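Local coordinates for protein FMN Adenylyltransferase (Candida glabrata, PDB 3FWK) that catalyses the transfer of an adenylyl group from ATP to FMN, the step that completes FAD biosynthesis, at residues A[271-275]-A[276-280]. Sequence-based numbering, arbitrary orientation.
Sequences IPIAD and EDLVK
Ile273 and Leu278 meet across the start of helix 275-282 as a hydrophobic staple, the apolar pair formed by the residue just before the N-cap, here Ala274, and the fourth residue of the helix. Their side chains cross at about a right angle. Ile273 turns CG1 into the space between its own N and carbonyl carbon (chi1 66°), and from there the chain runs out extended, bringing CD1 over the first turn. Ile273 CD1 lies 3.8 Å from Leu278 CB. It also packs on backbone, with Ile273 CD1 3.6 Å from Leu278 N. Leu278, with CG anti to its backbone N, adds CD1 at 4.1 Å from Ile273 CD1. Both are branched aliphatic side chains with no polar group to satisfy, Ile273 branching at CB and Leu278 at CG, so methyl groups meet across the turn.

The side chain of Ala274 has no polar group to cap the helix, and its small CB sits 3.9 Å from Asp277 OD2. Its carbonyl begins the helical bonding: Leu278 N donates to Ala274 O at 3.0 Å, nearly in line with the C=O bond, while Asp277 N makes a weaker, bent bond to the same oxygen. Val279 N follows with a bond to Asp275 O. Thr120 OG1, of helix 119-131, bridges Ala274 N and Asp277 OD2 and so joins the incoming loop to the third helical residue.

Asp275, Glu276 and Asp277 put three acidic residues in that turn, where they probably interact favourably with the positive end of the helix dipole. Asp277 divides its carboxylate between two partners: OD2 is hydrogen-bonded to Thr120 OG1, and OD1 receives a weak hydrogen bond, within a salt bridge, from Lys280 NZ at 3.0 Å.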
loop_
_atom_site.group_PDB
_atom_site.type_symbol
_atom_site.label_atom_id
_atom_site.label_comp_id
_atom_site.label_asym_id
_atom_site.label_seq_id
_atom_site.Cartn_x
_atom_site.Cartn_y
_atom_site.Cartn_z
ATOM N N ILE A 271 -8.191 7.690 -10.652
ATOM C CA ILE A 271 -7.726 9.031 -11.045
ATOM C C ILE A 271 -6.615 8.830 -12.083
ATOM O O ILE A 271 -5.656 8.100 -11.837
ATOM C CB ILE A 271 -7.259 9.823 -9.818
ATOM C CG1 ILE A 271 -8.426 10.035 -8.867
ATOM C CG2 ILE A 271 -6.560 11.114 -10.266
ATOM C CD1 ILE A 271 -9.504 10.843 -9.422
ATOM N N PRO A 272 -6.717 9.488 -13.239
ATOM C CA PRO A 272 -5.690 9.293 -14.258
ATOM C C PRO A 272 -4.310 9.712 -13.804
ATOM O O PRO A 272 -4.154 10.590 -12.949
ATOM C CB PRO A 272 -6.192 10.112 -15.468
ATOM C CG PRO A 272 -7.233 11.030 -14.893
ATOM C CD PRO A 272 -7.800 10.390 -13.682
ATOM N N ILE A 273 -3.311 9.097 -14.413
ATOM C CA ILE A 273 -1.927 9.450 -14.101
ATOM C C ILE A 273 -1.656 10.930 -14.457
ATOM O O ILE A 273 -2.314 11.528 -15.297
ATOM C CB ILE A 273 -0.912 8.491 -14.762
ATOM C CG1 ILE A 273 -0.891 8.579 -16.283
ATOM C CG2 ILE A 273 -1.198 7.044 -14.267
ATOM C CD1 ILE A 273 0.183 7.708 -16.872
ATOM N N ALA A 274 -0.640 11.486 -13.824
ATOM C CA ALA A 274 -0.215 12.829 -14.107
ATOM C C ALA A 274 0.216 12.927 -15.569
ATOM O O ALA A 274 0.821 11.994 -16.121
ATOM C CB ALA A 274 0.957 13.175 -13.178
ATOM N N ASP A 275 -0.033 14.110 -16.161
ATOM C CA ASP A 275 0.340 14.410 -17.542
ATOM C C ASP A 275 1.804 14.108 -17.841
ATOM O O ASP A 275 2.142 13.622 -18.903
ATOM C CB ASP A 275 0.106 15.893 -17.864
ATOM C CG ASP A 275 -1.353 16.256 -17.951
ATOM O OD1 ASP A 275 -1.634 17.481 -17.964
ATOM O OD2 ASP A 275 -2.228 15.359 -18.014
ATOM N N GLU A 276 2.683 14.440 -16.902
ATOM C CA GLU A 276 4.120 14.273 -17.102
ATOM C C GLU A 276 4.489 12.795 -17.096
ATOM O O GLU A 276 5.426 12.368 -17.808
ATOM C CB GLU A 276 4.932 15.063 -16.058
ATOM C CG GLU A 276 4.735 14.594 -14.613
ATOM C CD GLU A 276 5.409 15.475 -13.560
ATOM O OE1 GLU A 276 6.486 15.092 -13.053
ATOM O OE2 GLU A 276 4.795 16.519 -13.194
ATOM N N ASP A 277 3.744 11.984 -16.328
ATOM C CA ASP A 277 4.012 10.547 -16.283
ATOM C C ASP A 277 3.490 9.851 -17.542
ATOM O O ASP A 277 4.126 8.957 -18.080
ATOM C CB ASP A 277 3.434 9.929 -15.008
ATOM C CG ASP A 277 4.209 10.358 -13.767
ATOM O OD1 ASP A 277 5.407 10.680 -13.903
ATOM O OD2 ASP A 277 3.638 10.378 -12.644
ATOM N N LEU A 278 2.350 10.308 -18.080
ATOM C CA LEU A 278 1.879 9.757 -19.339
ATOM C C LEU A 278 2.867 10.044 -20.469
ATOM O O LEU A 278 3.130 9.165 -21.286
ATOM C CB LEU A 278 0.474 10.296 -19.682
ATOM C CG LEU A 278 -0.094 9.736 -20.990
ATOM C CD1 LEU A 278 -0.349 8.186 -20.895
ATOM C CD2 LEU A 278 -1.373 10.438 -21.381
ATOM N N VAL A 279 3.448 11.246 -20.503
ATOM C CA VAL A 279 4.437 11.569 -21.527
ATOM C C VAL A 279 5.623 10.603 -21.424
ATOM O O VAL A 279 6.096 10.066 -22.401
ATOM C CB VAL A 279 4.883 13.051 -21.387
ATOM C CG1 VAL A 279 6.062 13.315 -22.323
ATOM C CG2 VAL A 279 3.732 13.991 -21.753
ATOM N N LYS A 280 6.104 10.359 -20.214
ATOM C CA LYS A 280 7.238 9.447 -20.061
ATOM C C LYS A 280 6.897 8.031 -20.508
ATOM O O LYS A 280 7.724 7.340 -21.118
ATOM C CB LYS A 280 7.681 9.435 -18.612
ATOM C CG LYS A 280 8.437 10.710 -18.209
ATOM C CD LYS A 280 8.997 10.638 -16.778
ATOM C CE LYS A 280 7.905 10.757 -15.754
ATOM N NZ LYS A 280 8.399 10.541 -14.357
#